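Long-range contact in o-succinylbenzoate synthase (Synechococcus elongatus, PDB 2OZT), which catalyses the dehydration of 2-succinyl-6-hydroxy-2,4-cyclohexadiene-1-carboxylate to 2-succinylbenzoate, a step on the route to phylloquinone, with the help of a divalent metal ion: residues Leu114-Trp124 with Ile150-Pro159. Sequence-based numbering, arbitrary orientation.
Sequences LGSGQAALEQW and ILKALLAALP
Leu121 and Leu154 mark the closest backbone approach, their CA atoms 5.8 Å apart, where the first turns after Gly117 run beside helix 150-157. The axes of 120-124 and 150-157 point nearly the same way, crossing at -24°, and 9.9 Å separates them. From this midpoint, Gln118 faces Ile150 toward the N-terminal ends and Trp124 faces Leu158 toward the C-terminal ends.

At the N-terminal end Ile150 sends CD1 against the backbone of the turn, 3.6 Å from Gln118 N, while its CG2 meets Leu121 CG. Leu121 then lays CD2 over the opposing helix backbone, 3.5 Å from Leu154 N, with Ala153 CB and Leu154 CB bordering the same methyl. Leu154 has CG anti to its own N (chi1 178°), which carries CD1 to Trp124 CD1 at 3.8 Å and CD2 inward to Ala120 CB and Leu114 CD1.

The indole of Trp124 closes the C-terminal end. Its CG sits between backbone N and carbonyl carbon (chi1 63°), and the ring reaches across to the end of the other helix. Leu158 CD2 lies over one face, a CH-pi contact 4.0 Å from the centroid of the Trp124 five-membered ring. Beyond it, Pro159 CD comes obliquely to Trp124 CZ3 at 3.5 Å, and Ala157 O approaches CZ2. With alanine in place of Trp124, Leu158 CD2 and the Pro159 ring would probably lose their aromatic partner and a gap would open beside the helix end.

On the barrel side Phe135 packs against Leu114 and Trp124, Trp137 touches both Ala120 and Ile150, and Leu154 also meets Leu164 of the next strand. Helices 120-129 and 144-157 follow strands 112-114 and 134-138, so this is the packing of consecutive outer helices in a beta/alpha barrel, here the C-terminal domain of an enolase-superfamily enzyme.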
ATOM      1  N   LEU A 114      13.789   3.932   6.195  1.00 13.54           N
ATOM      2  CA  LEU A 114      15.233   3.993   6.370  1.00 14.31           C
ATOM      3  C   LEU A 114      15.903   3.326   5.171  1.00 14.25           C
ATOM      4  O   LEU A 114      15.535   2.216   4.756  1.00 15.14           O
ATOM      5  CB  LEU A 114      15.647   3.275   7.645  1.00 14.16           C
ATOM      6  CG  LEU A 114      15.002   3.753   8.950  1.00 13.77           C
ATOM      7  CD1 LEU A 114      15.383   2.843  10.122  1.00 13.36           C
ATOM      8  CD2 LEU A 114      15.527   5.159   9.212  1.00 15.42           C
ATOM      9  N   GLY A 115      16.849   4.056   4.597  1.00 15.54           N
ATOM     10  CA  GLY A 115      17.484   3.566   3.371  1.00 15.03           C
ATOM     11  C   GLY A 115      18.399   2.378   3.630  1.00 16.60           C
ATOM     12  O   GLY A 115      18.812   2.122   4.755  1.00 16.41           O
ATOM     13  N   SER A 116      18.704   1.659   2.557  1.00 16.86           N
ATOM     14  CA  SER A 116      19.544   0.479   2.702  1.00 18.48           C
ATOM     15  C   SER A 116      20.916   0.829   3.238  1.00 18.44           C
ATOM     16  O   SER A 116      21.425   1.945   3.063  1.00 18.94           O
ATOM     17  CB  SER A 116      19.689  -0.255   1.371  1.00 19.86           C
ATOM     18  OG  SER A 116      20.310   0.567   0.404  1.00 22.71           O
ATOM     19  N   GLY A 117      21.531  -0.140   3.877  1.00 18.90           N
ATOM     20  CA  GLY A 117      22.873   0.044   4.401  1.00 19.03           C
ATOM     21  C   GLY A 117      23.000   0.914   5.613  1.00 20.02           C
ATOM     22  O   GLY A 117      22.035   1.129   6.351  1.00 19.35           O
ATOM     23  N   GLN A 118      24.200   1.450   5.798  1.00 21.49           N
ATOM     24  CA  GLN A 118      24.566   2.159   6.991  1.00 22.91           C
ATOM     25  C   GLN A 118      23.756   3.442   7.163  1.00 21.79           C
ATOM     26  O   GLN A 118      23.707   3.994   8.276  1.00 22.12           O
ATOM     27  CB  GLN A 118      26.055   2.506   6.905  1.00 24.93           C
ATOM     28  CG  GLN A 118      26.862   1.941   8.007  1.00 30.17           C
ATOM     29  CD  GLN A 118      28.352   2.019   7.722  1.00 36.23           C
ATOM     30  OE1 GLN A 118      28.850   1.467   6.727  1.00 39.23           O
ATOM     31  NE2 GLN A 118      29.073   2.698   8.596  1.00 39.41           N
ATOM     32  N   ALA A 119      23.121   3.874   6.073  1.00 20.95           N
ATOM     33  CA  ALA A 119      22.223   5.064   6.047  1.00 21.79           C
ATOM     34  C   ALA A 119      21.197   4.997   7.154  1.00 20.70           C
ATOM     35  O   ALA A 119      20.823   6.034   7.754  1.00 21.78           O
ATOM     36  CB  ALA A 119      21.519   5.175   4.732  1.00 22.89           C
ATOM     37  N   ALA A 120      20.700   3.798   7.424  1.00 17.96           N
ATOM     38  CA  ALA A 120      19.689   3.621   8.457  1.00 17.14           C
ATOM     39  C   ALA A 120      20.102   4.252   9.781  1.00 16.73           C
ATOM     40  O   ALA A 120      19.250   4.739  10.528  1.00 17.86           O
ATOM     41  CB  ALA A 120      19.360   2.162   8.644  1.00 17.25           C
ATOM     42  N   LEU A 121      21.413   4.224  10.079  1.00 16.94           N
ATOM     43  CA  LEU A 121      21.882   4.642  11.385  1.00 16.51           C
ATOM     44  C   LEU A 121      21.847   6.165  11.566  1.00 17.69           C
ATOM     45  O   LEU A 121      21.957   6.635  12.688  1.00 19.41           O
ATOM     46  CB  LEU A 121      23.314   4.121  11.613  1.00 18.03           C
ATOM     47  CG  LEU A 121      23.447   2.605  11.572  1.00 17.98           C
ATOM     48  CD1 LEU A 121      24.953   2.274  11.755  1.00 21.36           C
ATOM     49  CD2 LEU A 121      22.651   1.961  12.672  1.00 18.48           C
ATOM     50  N   GLU A 122      21.644   6.896  10.471  1.00 17.74           N
ATOM     51  CA  GLU A 122      21.684   8.356  10.551  1.00 18.33           C
ATOM     52  C   GLU A 122      20.347   8.941  10.117  1.00 17.31           C
ATOM     53  O   GLU A 122      20.146  10.159  10.211  1.00 16.01           O
ATOM     54  CB  GLU A 122      22.811   8.953   9.683  1.00 19.69           C
ATOM     55  CG  GLU A 122      22.573   8.739   8.178  1.00 23.45           C
ATOM     56  CD  GLU A 122      23.835   8.661   7.313  1.00 29.74           C
ATOM     57  OE1 GLU A 122      24.953   8.493   7.855  1.00 35.71           O
ATOM     58  OE2 GLU A 122      23.689   8.689   6.076  1.00 31.59           O
ATOM     59  N   GLN A 123      19.423   8.089   9.670  1.00 16.42           N
ATOM     60  CA  GLN A 123      18.162   8.588   9.094  1.00 15.44           C
ATOM     61  C   GLN A 123      16.941   8.476  10.000  1.00 15.52           C
ATOM     62  O   GLN A 123      15.881   9.011   9.650  1.00 16.22           O
ATOM     63  CB  GLN A 123      17.818   7.865   7.788  1.00 16.35           C
ATOM     64  CG  GLN A 123      18.737   8.228   6.624  1.00 17.23           C
ATOM     65  CD  GLN A 123      18.364   7.514   5.341  1.00 20.30           C
ATOM     66  OE1 GLN A 123      17.421   6.707   5.292  1.00 21.40           O
ATOM     67  NE2 GLN A 123      19.125   7.792   4.277  1.00 23.44           N
ATOM     68  N   TRP A 124      17.050   7.818  11.132  1.00 14.12           N
ATOM     69  CA  TRP A 124      15.857   7.631  11.990  1.00 14.06           C
ATOM     70  C   TRP A 124      15.595   8.832  12.882  1.00 14.29           C
ATOM     71  O   TRP A 124      14.429   9.096  13.258  1.00 13.84           O
ATOM     72  CB  TRP A 124      15.988   6.349  12.848  1.00 13.42           C
ATOM     73  CG  TRP A 124      17.126   6.313  13.846  1.00 14.34           C
ATOM     74  CD1 TRP A 124      18.346   5.728  13.688  1.00 16.24           C
ATOM     75  CD2 TRP A 124      17.097   6.853  15.171  1.00 14.10           C
ATOM     76  NE1 TRP A 124      19.071   5.873  14.844  1.00 15.59           N
ATOM     77  CE2 TRP A 124      18.334   6.580  15.766  1.00 16.62           C
ATOM     78  CE3 TRP A 124      16.128   7.575  15.901  1.00 14.53           C
ATOM     79  CZ2 TRP A 124      18.641   6.981  17.067  1.00 18.55           C
ATOM     80  CZ3 TRP A 124      16.424   7.987  17.179  1.00 15.22           C
ATOM     81  CH2 TRP A 124      17.682   7.685  17.757  1.00 16.55           C
ATOM     82  N   ILE A 150      24.826  -3.882  10.973  1.00 18.03           N
ATOM     83  CA  ILE A 150      24.102  -2.595  11.007  1.00 17.38           C
ATOM     84  C   ILE A 150      22.868  -2.751  11.891  1.00 16.26           C
ATOM     85  O   ILE A 150      22.557  -1.883  12.722  1.00 16.36           O
ATOM     86  CB  ILE A 150      23.721  -2.137   9.619  1.00 16.99           C
ATOM     87  CG1 ILE A 150      24.982  -1.845   8.791  1.00 17.42           C
ATOM     88  CG2 ILE A 150      22.844  -0.877   9.713  1.00 17.55           C
ATOM     89  CD1 ILE A 150      24.715  -1.792   7.320  1.00 19.02           C
ATOM     90  N   LEU A 151      22.163  -3.869  11.718  1.00 16.09           N
ATOM     91  CA  LEU A 151      20.936  -4.070  12.478  1.00 15.31           C
ATOM     92  C   LEU A 151      21.190  -4.082  13.991  1.00 16.25           C
ATOM     93  O   LEU A 151      20.448  -3.493  14.784  1.00 16.75           O
ATOM     94  CB  LEU A 151      20.259  -5.383  12.037  1.00 15.57           C
ATOM     95  CG  LEU A 151      18.909  -5.654  12.708  1.00 16.48           C
ATOM     96  CD1 LEU A 151      17.891  -4.475  12.667  1.00 16.07           C
ATOM     97  CD2 LEU A 151      18.254  -6.858  12.077  1.00 17.98           C
ATOM     98  N   LYS A 152      22.271  -4.763  14.388  1.00 17.81           N
ATOM     99  CA  LYS A 152      22.669  -4.786  15.783  1.00 19.23           C
ATOM    100  C   LYS A 152      22.871  -3.342  16.326  1.00 17.95           C
ATOM    101  O   LYS A 152      22.384  -3.002  17.419  1.00 19.28           O
ATOM    102  CB  LYS A 152      23.941  -5.654  15.946  1.00 21.35           C
ATOM    103  CG  LYS A 152      24.440  -5.743  17.370  1.00 25.41           C
ATOM    104  CD  LYS A 152      25.498  -6.869  17.462  1.00 30.06           C
ATOM    105  CE  LYS A 152      26.284  -6.803  18.767  1.00 34.71           C
ATOM    106  NZ  LYS A 152      25.409  -7.024  19.943  1.00 38.61           N
ATOM    107  N   ALA A 153      23.561  -2.510  15.558  1.00 18.63           N
ATOM    108  CA  ALA A 153      23.805  -1.114  15.952  1.00 17.94           C
ATOM    109  C   ALA A 153      22.496  -0.300  15.957  1.00 17.46           C
ATOM    110  O   ALA A 153      22.272   0.538  16.842  1.00 18.17           O
ATOM    111  CB  ALA A 153      24.811  -0.491  15.010  1.00 17.88           C
ATOM    112  N   LEU A 154      21.641  -0.560  14.958  1.00 16.55           N
ATOM    113  CA  LEU A 154      20.370   0.176  14.842  1.00 16.60           C
ATOM    114  C   LEU A 154      19.475  -0.141  16.007  1.00 18.05           C
ATOM    115  O   LEU A 154      18.852   0.768  16.600  1.00 17.69           O
ATOM    116  CB  LEU A 154      19.737  -0.179  13.493  1.00 16.38           C
ATOM    117  CG  LEU A 154      18.368   0.456  13.215  1.00 16.17           C
ATOM    118  CD1 LEU A 154      18.436   2.009  13.197  1.00 17.31           C
ATOM    119  CD2 LEU A 154      17.811  -0.088  11.900  1.00 16.90           C
ATOM    120  N   LEU A 155      19.398  -1.422  16.382  1.00 16.28           N
ATOM    121  CA  LEU A 155      18.546  -1.783  17.500  1.00 18.94           C
ATOM    122  C   LEU A 155      19.046  -1.210  18.811  1.00 19.21           C
ATOM    123  O   LEU A 155      18.240  -0.830  19.661  1.00 21.42           O
ATOM    124  CB  LEU A 155      18.416  -3.288  17.625  1.00 19.39           C
ATOM    125  CG  LEU A 155      17.660  -4.014  16.527  1.00 18.89           C
ATOM    126  CD1 LEU A 155      17.821  -5.501  16.709  1.00 22.03           C
ATOM    127  CD2 LEU A 155      16.183  -3.595  16.581  1.00 22.36           C
ATOM    128  N   ALA A 156      20.369  -1.153  18.966  1.00 19.78           N
ATOM    129  CA  ALA A 156      20.955  -0.508  20.148  1.00 20.74           C
ATOM    130  C   ALA A 156      20.701   0.989  20.229  1.00 20.42           C
ATOM    131  O   ALA A 156      20.531   1.539  21.330  1.00 22.64           O
ATOM    132  CB  ALA A 156      22.437  -0.801  20.192  1.00 20.85           C
ATOM    133  N   ALA A 157      20.682   1.658  19.077  1.00 19.84           N
ATOM    134  CA  ALA A 157      20.504   3.108  18.997  1.00 19.52           C
ATOM    135  C   ALA A 157      19.046   3.599  19.085  1.00 18.40           C
ATOM    136  O   ALA A 157      18.793   4.676  19.595  1.00 19.30           O
ATOM    137  CB  ALA A 157      21.119   3.603  17.727  1.00 19.26           C
ATOM    138  N   LEU A 158      18.097   2.822  18.560  1.00 17.45           N
ATOM    139  CA  LEU A 158      16.698   3.291  18.535  1.00 16.56           C
ATOM    140  C   LEU A 158      16.180   3.502  19.943  1.00 15.99           C
ATOM    141  O   LEU A 158      16.480   2.728  20.848  1.00 17.63           O
ATOM    142  CB  LEU A 158      15.804   2.290  17.791  1.00 15.44           C
ATOM    143  CG  LEU A 158      15.952   2.275  16.267  1.00 15.69           C
ATOM    144  CD1 LEU A 158      15.223   1.054  15.706  1.00 17.12           C
ATOM    145  CD2 LEU A 158      15.326   3.523  15.693  1.00 17.05           C
ATOM    146  N   PRO A 159      15.395   4.567  20.162  1.00 15.06           N
ATOM    147  CA  PRO A 159      14.933   4.813  21.546  1.00 15.31           C
ATOM    148  C   PRO A 159      13.902   3.811  22.023  1.00 15.17           C
ATOM    149  O   PRO A 159      13.257   3.127  21.208  1.00 15.96           O
ATOM    150  CB  PRO A 159      14.271   6.203  21.457  1.00 14.70           C
ATOM    151  CG  PRO A 159      14.810   6.818  20.187  1.00 16.12           C
ATOM    152  CD  PRO A 159      14.950   5.632  19.242  1.00 15.83           C
TER